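Local coordinates for protein Cg9734-pa (Drosophila melanogaster, PDB 2BK9) that binds heme in a hexacoordinate state and probably carries oxygen, perhaps with peroxidase activity, at residues 9-13 against 70-76; 41-45 against 57-61; 97-103 against 146-152. The protein carries 1 engineered substitution. All coordinates share one frame; numbering follows the deposited sequence. Where two conformers were deposited one is given.

Contact 1 and contact 2 both use helix 56-75, at its two ends, and lie about 25 Å apart between centres. Contact 1 is partly buried and joins that helix to helix 3-17 through apolar side chains and one indole hydrogen bond, with polar groups at its margin. Contact 2 is buried and is built from aromatic rings beside the heme. Contact 3 is partly buried and more polar. It ties the loop 97-103 to the C-terminal segment 146-152 through backbone groups, waters and an Ile97-Ile146 contact. Contacts 2 and 3 both touch the heme, and Lys41 of contact 2 reaches the carbonyls of Arg99 and Thr100 in contact 3.

Contact 1 (9-13 against 70-76); sequences IKKTW and DESIQVL
The indole of Trp13 has Ile73 over one face and the carboxylate of Asp70 at its edge. Ile73 CD1 sits 3.5 Å from the centroid of the five-membered ring of Trp13, almost on the ring normal, in a CH-pi contact. The carboxylate and the indole are nearly coplanar. Trp13 NE1 donates to Asp70 OD1 at 2.9 Å, with an N-H...O angle of 164°, and uses the anti lone pair of that oxygen. Trp13 CG lies anti to the backbone N (chi1 178°), which carries the ring across to helix 56-75. Replacing Trp13 by an alanine would probably leave Asp70 OD1 without its indole donor and open a gap over Ile73 CD1. Farther back on the same branch, Ile73 CG1 is 4.0 Å from Ile9 CG2. The other branch, Ile73 CG2, is 3.9 Å from Lys10 CG. Ile9 CG2 also touches Leu76 CD1. Lys10 runs extended past Ile73 to a water, 2.7 Å from its NZ, that donates to the carbonyl oxygens of Gln74 and Leu76 near the end of the helix. Ile9 and Ile73 also pack on Trp131. The two short helical segments run roughly antiparallel, 144° apart, with axes 10.3 Å apart at closest approach. This is the A/E helix packing of the globin fold, with helix H (125-143) set against it through Trp131.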
loop_
_atom_site.group_PDB
_atom_site.type_symbol
_atom_site.label_atom_id
_atom_site.label_comp_id
_atom_site.label_asym_id
_atom_site.label_seq_id
_atom_site.Cartn_x
_atom_site.Cartn_y
_atom_site.Cartn_z
ATOM N N ILE A 9 11.822 -6.539 -7.947
ATOM C CA ILE A 9 10.478 -6.040 -7.587
ATOM C C ILE A 9 9.464 -6.468 -8.665
ATOM O O ILE A 9 8.416 -7.022 -8.353
ATOM C CB ILE A 9 10.500 -4.531 -7.411
ATOM C CG1 ILE A 9 11.195 -4.084 -6.098
ATOM C CG2 ILE A 9 9.072 -3.974 -7.351
ATOM C CD1 ILE A 9 10.469 -4.017 -4.812
ATOM N N LYS A 10 9.793 -6.237 -9.914
ATOM C CA LYS A 10 8.859 -6.585 -10.971
ATOM C C LYS A 10 8.503 -8.055 -10.976
ATOM O O LYS A 10 7.330 -8.424 -11.069
ATOM C CB LYS A 10 9.359 -6.118 -12.328
ATOM C CG LYS A 10 9.301 -4.621 -12.490
ATOM C CD LYS A 10 9.690 -4.222 -13.901
ATOM C CE LYS A 10 9.527 -2.750 -14.118
ATOM N NZ LYS A 10 9.254 -2.560 -15.569
ATOM N N LYS A 11 9.506 -8.898 -10.911
ATOM C CA LYS A 11 9.272 -10.322 -11.020
ATOM C C LYS A 11 8.533 -10.856 -9.782
ATOM O O LYS A 11 7.625 -11.654 -9.923
ATOM C CB LYS A 11 10.562 -11.070 -11.224
ATOM C CG LYS A 11 11.286 -10.840 -12.543
ATOM C CD LYS A 11 10.426 -11.033 -13.794
ATOM C CE LYS A 11 9.899 -12.449 -13.920
ATOM N NZ LYS A 11 9.077 -12.632 -15.126
ATOM N N THR A 12 8.919 -10.443 -8.582
ATOM C CA THR A 12 8.231 -10.936 -7.381
ATOM C C THR A 12 6.819 -10.389 -7.263
ATOM O O THR A 12 5.961 -11.079 -6.711
ATOM C CB THR A 12 9.039 -10.651 -6.101
ATOM O OG1 THR A 12 9.306 -9.242 -5.966
ATOM C CG2 THR A 12 10.343 -11.419 -6.066
ATOM N N TRP A 13 6.551 -9.219 -7.811
ATOM C CA TRP A 13 5.211 -8.659 -7.798
ATOM C C TRP A 13 4.221 -9.483 -8.620
ATOM O O TRP A 13 3.050 -9.477 -8.309
ATOM C CB TRP A 13 5.278 -7.234 -8.360
ATOM C CG TRP A 13 4.001 -6.508 -8.482
ATOM C CD1 TRP A 13 3.509 -5.970 -9.618
ATOM C CD2 TRP A 13 3.089 -6.133 -7.449
ATOM N NE1 TRP A 13 2.350 -5.282 -9.353
ATOM C CE2 TRP A 13 2.048 -5.386 -8.041
ATOM C CE3 TRP A 13 3.019 -6.370 -6.074
ATOM C CZ2 TRP A 13 1.007 -4.857 -7.282
ATOM C CZ3 TRP A 13 1.963 -5.871 -5.361
ATOM C CH2 TRP A 13 0.976 -5.105 -5.963
ATOM N N ASP A 70 0.657 -1.407 -8.449
ATOM C CA ASP A 70 0.973 -1.887 -9.790
ATOM C C ASP A 70 1.388 -0.731 -10.715
ATOM O O ASP A 70 2.367 -0.838 -11.459
ATOM C CB ASP A 70 -0.200 -2.627 -10.377
ATOM C CG ASP A 70 0.153 -3.320 -11.626
ATOM O OD1 ASP A 70 1.031 -4.182 -11.641
ATOM O OD2 ASP A 70 -0.414 -3.002 -12.680
ATOM N N GLU A 71 0.644 0.361 -10.629
ATOM C CA GLU A 71 0.997 1.538 -11.397
ATOM C C GLU A 71 2.404 2.049 -11.085
ATOM O O GLU A 71 3.145 2.478 -11.984
ATOM C CB GLU A 71 -0.038 2.632 -11.130
ATOM C CG GLU A 71 -1.398 2.442 -11.721
ATOM C CD GLU A 71 -1.409 2.786 -13.161
ATOM O OE1 GLU A 71 -0.892 3.891 -13.505
ATOM O OE2 GLU A 71 -1.943 1.952 -13.893
ATOM N N SER A 72 2.745 1.993 -9.818
ATOM C CA SER A 72 4.026 2.449 -9.328
ATOM C C SER A 72 5.144 1.568 -9.843
ATOM O O SER A 72 6.198 2.056 -10.317
ATOM C CB SER A 72 4.053 2.443 -7.817
ATOM O OG SER A 72 3.074 3.336 -7.298
ATOM N N ILE A 73 4.952 0.268 -9.778
ATOM C CA ILE A 73 5.978 -0.659 -10.188
ATOM C C ILE A 73 6.205 -0.569 -11.682
ATOM O O ILE A 73 7.347 -0.737 -12.143
ATOM C CB ILE A 73 5.583 -2.064 -9.698
ATOM C CG1 ILE A 73 5.698 -2.085 -8.189
ATOM C CG2 ILE A 73 6.404 -3.143 -10.347
ATOM C CD1 ILE A 73 4.927 -3.180 -7.509
ATOM N N GLN A 74 5.150 -0.279 -12.439
ATOM C CA GLN A 74 5.270 -0.142 -13.866
ATOM C C GLN A 74 6.257 0.919 -14.314
ATOM O O GLN A 74 6.809 0.832 -15.415
ATOM C CB GLN A 74 3.894 0.137 -14.492
ATOM C CG GLN A 74 3.019 -1.062 -14.597
ATOM C CD GLN A 74 1.577 -0.780 -15.060
ATOM O OE1 GLN A 74 1.288 0.161 -15.826
ATOM N NE2 GLN A 74 0.664 -1.617 -14.576
ATOM N N VAL A 75 6.458 1.982 -13.535
ATOM C CA VAL A 75 7.324 3.067 -13.953
ATOM C C VAL A 75 8.783 2.885 -13.601
ATOM O O VAL A 75 9.636 3.627 -14.046
ATOM C CB VAL A 75 6.829 4.432 -13.401
ATOM C CG1 VAL A 75 5.376 4.618 -13.701
ATOM C CG2 VAL A 75 7.138 4.607 -11.952
ATOM N N LEU A 76 9.081 1.897 -12.771
ATOM C CA LEU A 76 10.448 1.755 -12.262
ATOM C C LEU A 76 11.503 1.492 -13.328
ATOM O O LEU A 76 11.246 0.713 -14.234
ATOM C CB LEU A 76 10.520 0.656 -11.212
ATOM C CG LEU A 76 9.655 0.899 -10.002
ATOM C CD1 LEU A 76 9.781 -0.321 -9.094
ATOM C CD2 LEU A 76 9.987 2.173 -9.231
HETATM O O HOH W 1 9.392 0.106 -16.002
#

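Contact 2 (41-45 against 57-61); sequences KFPFR and RFRAH. With HEM (protoporphyrin IX containing Fe), chain B.
Phe42 points the edge of its ring at the face of His61. The two ring planes stand at 74° and the centroids are 5.0 Å apart, a T-shaped pair. Phe42 CE1 and CZ lie over the imidazole. The same phenyl ring turns one face to the heme, with the methyl CMD over its centre, and Phe42 CZ comes within 3.3 Å of the heme carbon CHD. The ring is therefore wedged between the heme and Phe44, which meets its opposite face near the rim. Phe44 in turn receives Phe58. The edge of Phe58 faces the Phe44 ring at 70° between planes, and Phe58 CB lies over that face, 4.0 Å from the ring centroid of Phe44. Phe44 CG stands between its backbone N and carbonyl carbon (chi1 54°), which folds the ring back over Phe42 CB. At the margin, Pro43 CG meets Arg57 CD at 3.7 Å, the two side chains crossing at about a right angle. The type I turn from Phe42 to Arg45 brings Phe42 and Phe44 to the same helix. Phe58 continues the apolar packing onto Leu28 and Phe32 of helix 20-34. His61 NE2 binds the heme iron at 2.0 Å, and His96 supplies the other axial nitrogen. Phe42 flanks the distal histidine, backed by Phe44 and Phe58, and probably corresponds to the CD1 phenylalanine of globins in this bis-histidyl, hexacoordinate heme pocket.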
loop_
_atom_site.group_PDB
_atom_site.type_symbol
_atom_site.label_atom_id
_atom_site.label_comp_id
_atom_site.label_asym_id
_atom_site.label_seq_id
_atom_site.Cartn_x
_atom_site.Cartn_y
_atom_site.Cartn_z
ATOM N N LYS A 41 -13.060 4.747 9.817
ATOM C CA LYS A 41 -12.971 5.714 8.741
ATOM C C LYS A 41 -13.844 5.336 7.543
ATOM O O LYS A 41 -14.084 6.160 6.693
ATOM C CB LYS A 41 -11.526 5.821 8.252
ATOM C CG LYS A 41 -10.535 6.301 9.262
ATOM C CD LYS A 41 -10.681 7.711 9.651
ATOM C CE LYS A 41 -9.554 8.261 10.477
ATOM N NZ LYS A 41 -9.759 9.695 10.813
ATOM N N PHE A 42 -14.275 4.075 7.474
ATOM C CA PHE A 42 -14.950 3.538 6.288
ATOM C C PHE A 42 -16.432 3.306 6.553
ATOM O O PHE A 42 -16.840 2.993 7.660
ATOM C CB PHE A 42 -14.334 2.213 5.882
ATOM C CG PHE A 42 -12.978 2.315 5.288
ATOM C CD1 PHE A 42 -12.852 2.596 3.932
ATOM C CD2 PHE A 42 -11.831 2.147 6.074
ATOM C CE1 PHE A 42 -11.620 2.635 3.335
ATOM C CE2 PHE A 42 -10.571 2.201 5.424
ATOM C CZ PHE A 42 -10.514 2.413 4.062
ATOM N N PRO A 43 -17.244 3.287 5.501
ATOM C CA PRO A 43 -18.675 3.023 5.674
ATOM C C PRO A 43 -19.020 1.626 6.147
ATOM O O PRO A 43 -20.067 1.387 6.730
ATOM C CB PRO A 43 -19.243 3.277 4.279
ATOM C CG PRO A 43 -18.081 3.290 3.347
ATOM C CD PRO A 43 -16.909 3.690 4.126
ATOM N N PHE A 44 -18.091 0.708 5.936
ATOM C CA PHE A 44 -18.203 -0.661 6.373
ATOM C C PHE A 44 -17.674 -0.884 7.783
ATOM O O PHE A 44 -17.421 -2.024 8.173
ATOM C CB PHE A 44 -17.560 -1.616 5.371
ATOM C CG PHE A 44 -16.106 -1.307 5.006
ATOM C CD1 PHE A 44 -15.081 -1.637 5.851
ATOM C CD2 PHE A 44 -15.786 -0.673 3.813
ATOM C CE1 PHE A 44 -13.789 -1.358 5.511
ATOM C CE2 PHE A 44 -14.502 -0.382 3.468
ATOM C CZ PHE A 44 -13.494 -0.766 4.318
ATOM N N ARG A 45 -17.565 0.193 8.569
ATOM C CA ARG A 45 -17.047 0.110 9.914
ATOM C C ARG A 45 -17.652 -0.943 10.802
ATOM O O ARG A 45 -16.943 -1.443 11.679
ATOM C CB ARG A 45 -17.138 1.493 10.591
ATOM C CG ARG A 45 -18.525 2.084 10.626
ATOM C CD ARG A 45 -18.606 3.466 11.201
ATOM N NE ARG A 45 -17.849 4.456 10.431
ATOM C CZ ARG A 45 -18.292 5.130 9.382
ATOM N NH1 ARG A 45 -19.504 4.926 8.862
ATOM N NH2 ARG A 45 -17.485 5.981 8.779
ATOM N N ARG A 57 -17.371 -2.113 -0.899
ATOM C CA ARG A 57 -16.503 -0.990 -0.675
ATOM C C ARG A 57 -15.164 -1.418 -0.101
ATOM O O ARG A 57 -14.141 -0.824 -0.416
ATOM C CB ARG A 57 -17.228 0.052 0.161
ATOM C CG ARG A 57 -18.288 0.766 -0.654
ATOM C CD ARG A 57 -19.005 1.859 0.103
ATOM N NE ARG A 57 -19.809 2.671 -0.818
ATOM C CZ ARG A 57 -20.928 2.283 -1.415
ATOM N NH1 ARG A 57 -21.465 1.112 -1.158
ATOM N NH2 ARG A 57 -21.558 3.098 -2.277
ATOM N N PHE A 58 -15.151 -2.427 0.765
ATOM C CA PHE A 58 -13.899 -3.002 1.174
ATOM C C PHE A 58 -13.117 -3.481 -0.028
ATOM O O PHE A 58 -11.931 -3.203 -0.181
ATOM C CB PHE A 58 -14.165 -4.140 2.148
ATOM C CG PHE A 58 -12.942 -4.927 2.527
ATOM C CD1 PHE A 58 -12.269 -4.706 3.713
ATOM C CD2 PHE A 58 -12.478 -5.928 1.707
ATOM C CE1 PHE A 58 -11.158 -5.443 4.030
ATOM C CE2 PHE A 58 -11.349 -6.653 2.028
ATOM C CZ PHE A 58 -10.709 -6.428 3.230
ATOM N N ARG A 59 -13.789 -4.206 -0.908
ATOM C CA ARG A 59 -13.131 -4.755 -2.096
ATOM C C ARG A 59 -12.568 -3.658 -2.990
ATOM O O ARG A 59 -11.487 -3.808 -3.524
ATOM C CB ARG A 59 -14.098 -5.639 -2.867
ATOM C CG ARG A 59 -14.190 -7.010 -2.296
ATOM C CD ARG A 59 -14.606 -8.054 -3.314
ATOM N NE ARG A 59 -15.902 -7.683 -3.837
ATOM C CZ ARG A 59 -17.056 -7.932 -3.226
ATOM N NH1 ARG A 59 -17.097 -8.590 -2.084
ATOM N NH2 ARG A 59 -18.194 -7.521 -3.746
ATOM N N ALA A 60 -13.291 -2.547 -3.091
ATOM C CA ALA A 60 -12.826 -1.461 -3.891
ATOM C C ALA A 60 -11.533 -0.879 -3.312
ATOM O O ALA A 60 -10.614 -0.588 -4.051
ATOM C CB ALA A 60 -13.917 -0.396 -3.972
ATOM N N HIS A 61 -11.474 -0.676 -1.998
ATOM C CA HIS A 61 -10.257 -0.108 -1.423
ATOM C C HIS A 61 -9.090 -1.086 -1.496
ATOM O O HIS A 61 -7.961 -0.707 -1.760
ATOM C CB HIS A 61 -10.484 0.376 0.025
ATOM C CG HIS A 61 -9.386 1.256 0.517
ATOM N ND1 HIS A 61 -8.283 0.795 1.192
ATOM C CD2 HIS A 61 -9.204 2.588 0.402
ATOM C CE1 HIS A 61 -7.476 1.817 1.446
ATOM N NE2 HIS A 61 -8.014 2.920 0.991
HETATM C CHA HEM B . -10.030 6.082 -0.253
HETATM C CHB HEM B . -5.862 4.431 -1.993
HETATM C CHC HEM B . -4.336 3.870 2.485
HETATM C CHD HEM B . -8.618 5.070 4.209
HETATM C C1A HEM B . -9.002 5.748 -1.095
HETATM C C2A HEM B . -8.978 6.003 -2.536
HETATM C C3A HEM B . -7.804 5.563 -3.043
HETATM C C4A HEM B . -7.102 4.992 -1.929
HETATM C CMA HEM B . -7.240 5.580 -4.477
HETATM C CAA HEM B . -10.124 6.683 -3.293
HETATM C CBA HEM B . -10.106 8.194 -3.061
HETATM C CGA HEM B . -11.335 8.748 -3.732
HETATM O O1A HEM B . -12.456 8.655 -3.150
HETATM O O2A HEM B . -11.198 9.291 -4.841
HETATM C C1B HEM B . -5.083 4.072 -0.919
HETATM C C2B HEM B . -3.713 3.655 -1.023
HETATM C C3B HEM B . -3.284 3.499 0.244
HETATM C C4B HEM B . -4.344 3.869 1.132
HETATM C CMB HEM B . -2.982 3.439 -2.318
HETATM C CAB HEM B . -1.926 3.152 0.719
HETATM C CBB HEM B . -1.074 2.355 0.102
HETATM C C1C HEM B . -5.340 4.148 3.359
HETATM C C2C HEM B . -5.269 4.121 4.816
HETATM C C3C HEM B . -6.480 4.393 5.303
HETATM C C4C HEM B . -7.334 4.642 4.170
HETATM C CMC HEM B . -3.989 3.839 5.600
HETATM C CAC HEM B . -6.830 4.435 6.766
HETATM C CBC HEM B . -7.999 4.188 7.317
HETATM C C1D HEM B . -9.398 5.434 3.163
HETATM C C2D HEM B . -10.688 5.971 3.268
HETATM C C3D HEM B . -11.127 6.264 1.947
HETATM C C4D HEM B . -10.022 5.897 1.102
HETATM C CMD HEM B . -11.487 6.145 4.547
HETATM C CAD HEM B . -12.458 6.860 1.572
HETATM C CBD HEM B . -13.529 5.819 1.481
HETATM C CGD HEM B . -14.877 6.370 1.136
HETATM O O1D HEM B . -15.874 5.613 1.189
HETATM O O2D HEM B . -14.970 7.580 0.796
HETATM N NA HEM B . -7.831 5.160 -0.749
HETATM N NB HEM B . -5.467 4.200 0.421
HETATM N NC HEM B . -6.620 4.476 2.991
HETATM N ND HEM B . -9.000 5.406 1.844
HETATM FE FE HEM B . -7.258 4.789 1.112
#

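Contact 3 (97-103 against 146-152); sequences IPRTVSK and IDDDGNA. With MG (magnesium ion), chain D; HEM (protoporphyrin IX containing Fe), chain B.
Lys103 N donates to Asp148 O at 2.9 Å and joins the start of helix 103-120 to the C-terminal segment. The extended Lys103 side chain runs past Ile146. Its NZ makes a weak bond to Ile146 O and a hydrogen bond to Phe143 O. The ammonium also donates to a water, 2.7 Å from Lys103 NZ, that gives a hydrogen to Asp148 OD1. The charged atoms, Lys103 NZ and Asp148 OD1, are 4.3 Å apart, beyond a salt bridge, and the water bridges them. Another water donates to both Val101 O and Gly150 O. Gly150 CA lies only 3.1 Å from Val101 O, where a side chain would collide with that carbonyl. Ser102 is the N-cap of helix 103-120, and its OG accepts from Ser105 N. Segment 97-103 is the FG corner, between the proximal-histidine helix 81-96 (F) and helix 103-120 (G). Here Arg99 NH2 donates a hydrogen bond to the heme propionate oxygen O2D at 2.9 Å, and the Val101 methyls touch the heme. Lys41 NZ serves Arg99 O and Thr100 O, and Ile146 O also accepts from Lys153 NZ. Asp147 shapes the facing type I turn. Its OD1 accepts from Asn151 N at 2.9 Å, approached from above the carboxylate plane, and weakly from Asp149 N. Its other oxygen, OD2, binds magnesium at 2.0 Å, with two waters also on the metal. Ile97 CG1 packs 3.8 Å from Ile146 CG2, and Ile97 CD1 reaches Ala152 CB.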
loop_
_atom_site.group_PDB
_atom_site.type_symbol
_atom_site.label_atom_id
_atom_site.label_comp_id
_atom_site.label_asym_id
_atom_site.label_seq_id
_atom_site.Cartn_x
_atom_site.Cartn_y
_atom_site.Cartn_z
ATOM N N ILE A 97 -6.624 13.347 2.910
ATOM C CA ILE A 97 -6.726 14.480 3.840
ATOM C C ILE A 97 -8.125 14.637 4.412
ATOM O O ILE A 97 -8.276 14.844 5.623
ATOM C CB ILE A 97 -6.171 15.746 3.190
ATOM C CG1 ILE A 97 -4.658 15.630 3.094
ATOM C CG2 ILE A 97 -6.611 16.977 3.961
ATOM C CD1 ILE A 97 -4.014 16.746 2.307
ATOM N N PRO A 98 -9.188 14.466 3.614
ATOM C CA PRO A 98 -10.549 14.548 4.150
ATOM C C PRO A 98 -10.947 13.422 5.089
ATOM O O PRO A 98 -12.076 13.406 5.540
ATOM C CB PRO A 98 -11.446 14.515 2.873
ATOM C CG PRO A 98 -10.532 15.010 1.827
ATOM C CD PRO A 98 -9.225 14.369 2.140
ATOM N N ARG A 99 -10.105 12.435 5.252
ATOM C CA ARG A 99 -10.358 11.339 6.147
ATOM C C ARG A 99 -9.361 11.294 7.306
ATOM O O ARG A 99 -9.362 10.354 8.070
ATOM C CB ARG A 99 -10.306 10.012 5.385
ATOM C CG ARG A 99 -11.386 9.862 4.382
ATOM C CD ARG A 99 -12.773 9.756 5.057
ATOM N NE ARG A 99 -13.789 9.557 4.022
ATOM C CZ ARG A 99 -14.222 10.493 3.177
ATOM N NH1 ARG A 99 -13.900 11.766 3.345
ATOM N NH2 ARG A 99 -15.029 10.181 2.185
ATOM N N THR A 100 -8.515 12.311 7.448
ATOM C CA THR A 100 -7.506 12.423 8.489
ATOM C C THR A 100 -6.845 11.085 8.773
ATOM O O THR A 100 -6.846 10.606 9.914
ATOM C CB THR A 100 -8.043 13.093 9.761
ATOM O OG1 THR A 100 -9.239 12.454 10.206
ATOM C CG2 THR A 100 -8.305 14.578 9.537
ATOM N N VAL A 101 -6.246 10.513 7.739
ATOM C CA VAL A 101 -5.425 9.325 7.844
ATOM C C VAL A 101 -4.038 9.742 8.333
ATOM O O VAL A 101 -3.309 10.448 7.622
ATOM C CB VAL A 101 -5.361 8.551 6.524
ATOM C CG1 VAL A 101 -4.432 7.376 6.636
ATOM C CG2 VAL A 101 -6.756 8.136 6.105
ATOM N N SER A 102 -3.706 9.365 9.552
ATOM C CA SER A 102 -2.518 9.850 10.204
ATOM C C SER A 102 -1.282 9.158 9.674
ATOM O O SER A 102 -1.344 8.087 9.068
ATOM C CB SER A 102 -2.612 9.617 11.669
ATOM O OG SER A 102 -2.579 8.231 11.938
ATOM N N LYS A 103 -0.118 9.720 10.001
ATOM C CA LYS A 103 1.098 9.020 9.682
ATOM C C LYS A 103 1.192 7.667 10.408
ATOM O O LYS A 103 1.671 6.709 9.829
ATOM C CB LYS A 103 2.326 9.896 9.960
ATOM C CG LYS A 103 2.367 11.051 8.951
ATOM C CD LYS A 103 3.600 11.917 9.053
ATOM C CE LYS A 103 3.577 12.968 7.947
ATOM N NZ LYS A 103 4.711 13.883 7.881
ATOM N N ILE A 146 1.403 15.793 4.198
ATOM C CA ILE A 146 0.486 15.814 5.332
ATOM C C ILE A 146 1.244 16.081 6.599
ATOM O O ILE A 146 2.442 15.863 6.699
ATOM C CB ILE A 146 -0.321 14.495 5.448
ATOM C CG1 ILE A 146 0.614 13.273 5.527
ATOM C CG2 ILE A 146 -1.308 14.374 4.307
ATOM C CD1 ILE A 146 -0.086 12.045 5.996
ATOM N N ASP A 147 0.504 16.566 7.591
ATOM C CA ASP A 147 0.982 16.621 8.958
ATOM C C ASP A 147 0.832 15.256 9.631
ATOM O O ASP A 147 0.364 14.301 9.015
ATOM C CB ASP A 147 0.337 17.790 9.721
ATOM C CG ASP A 147 -1.125 17.580 10.128
ATOM O OD1 ASP A 147 -1.660 16.454 10.010
ATOM O OD2 ASP A 147 -1.756 18.567 10.600
ATOM N N ASP A 148 1.268 15.170 10.880
ATOM C CA ASP A 148 1.263 13.878 11.547
ATOM C C ASP A 148 -0.159 13.304 11.623
ATOM O O ASP A 148 -0.318 12.090 11.724
ATOM C CB ASP A 148 1.780 13.979 12.976
ATOM C CG ASP A 148 3.236 14.084 13.087
ATOM O OD1 ASP A 148 3.952 14.049 12.085
ATOM O OD2 ASP A 148 3.760 14.059 14.228
ATOM N N ASP A 149 -1.195 14.136 11.708
ATOM C CA ASP A 149 -2.565 13.676 11.853
ATOM C C ASP A 149 -3.282 13.457 10.537
ATOM O O ASP A 149 -4.425 12.983 10.526
ATOM C CB ASP A 149 -3.344 14.670 12.711
ATOM C CG ASP A 149 -2.773 14.803 14.052
ATOM O OD1 ASP A 149 -2.366 13.812 14.697
ATOM O OD2 ASP A 149 -2.644 15.920 14.532
ATOM N N GLY A 150 -2.606 13.719 9.418
ATOM C CA GLY A 150 -3.233 13.542 8.126
ATOM C C GLY A 150 -3.937 14.715 7.535
ATOM O O GLY A 150 -4.594 14.572 6.522
ATOM N N ASN A 151 -3.786 15.888 8.124
ATOM C CA ASN A 151 -4.268 17.096 7.516
ATOM C C ASN A 151 -3.280 17.616 6.486
ATOM O O ASN A 151 -2.123 17.192 6.451
ATOM C CB ASN A 151 -4.454 18.192 8.586
ATOM C CG ASN A 151 -5.373 17.776 9.720
ATOM O OD1 ASN A 151 -4.886 17.632 10.869
ATOM N ND2 ASN A 151 -6.591 17.538 9.437
ATOM N N ALA A 152 -3.716 18.555 5.687
ATOM C CA ALA A 152 -2.792 19.272 4.852
ATOM C C ALA A 152 -1.753 19.973 5.742
ATOM O O ALA A 152 -2.041 20.330 6.884
ATOM C CB ALA A 152 -3.527 20.296 4.009
HETATM MG MG MG D . -1.481 20.486 11.189
HETATM C CHA HEM B . -10.030 6.082 -0.253
HETATM C CHB HEM B . -5.862 4.431 -1.993
HETATM C CHC HEM B . -4.336 3.870 2.485
HETATM C CHD HEM B . -8.618 5.070 4.209
HETATM C C1A HEM B . -9.002 5.748 -1.095
HETATM C C2A HEM B . -8.978 6.003 -2.536
HETATM C C3A HEM B . -7.804 5.563 -3.043
HETATM C C4A HEM B . -7.102 4.992 -1.929
HETATM C CMA HEM B . -7.240 5.580 -4.477
HETATM C CAA HEM B . -10.124 6.683 -3.293
HETATM C CBA HEM B . -10.106 8.194 -3.061
HETATM C CGA HEM B . -11.335 8.748 -3.732
HETATM O O1A HEM B . -12.456 8.655 -3.150
HETATM O O2A HEM B . -11.198 9.291 -4.841
HETATM C C1B HEM B . -5.083 4.072 -0.919
HETATM C C2B HEM B . -3.713 3.655 -1.023
HETATM C C3B HEM B . -3.284 3.499 0.244
HETATM C C4B HEM B . -4.344 3.869 1.132
HETATM C CMB HEM B . -2.982 3.439 -2.318
HETATM C CAB HEM B . -1.926 3.152 0.719
HETATM C CBB HEM B . -1.074 2.355 0.102
HETATM C C1C HEM B . -5.340 4.148 3.359
HETATM C C2C HEM B . -5.269 4.121 4.816
HETATM C C3C HEM B . -6.480 4.393 5.303
HETATM C C4C HEM B . -7.334 4.642 4.170
HETATM C CMC HEM B . -3.989 3.839 5.600
HETATM C CAC HEM B . -6.830 4.435 6.766
HETATM C CBC HEM B . -7.999 4.188 7.317
HETATM C C1D HEM B . -9.398 5.434 3.163
HETATM C C2D HEM B . -10.688 5.971 3.268
HETATM C C3D HEM B . -11.127 6.264 1.947
HETATM C C4D HEM B . -10.022 5.897 1.102
HETATM C CMD HEM B . -11.487 6.145 4.547
HETATM C CAD HEM B . -12.458 6.860 1.572
HETATM C CBD HEM B . -13.529 5.819 1.481
HETATM C CGD HEM B . -14.877 6.370 1.136
HETATM O O1D HEM B . -15.874 5.613 1.189
HETATM O O2D HEM B . -14.970 7.580 0.796
HETATM N NA HEM B . -7.831 5.160 -0.749
HETATM N NB HEM B . -5.467 4.200 0.421
HETATM N NC HEM B . -6.620 4.476 2.991
HETATM N ND HEM B . -9.000 5.406 1.844
HETATM FE FE HEM B . -7.258 4.789 1.112
HETATM O O HOH W 2 -4.451 11.913 5.572
HETATM O O HOH W 3 4.368 15.709 9.875
HETATM O O HOH W 4 0.321 20.924 10.071
HETATM O O HOH W 5 -0.406 19.846 12.836
#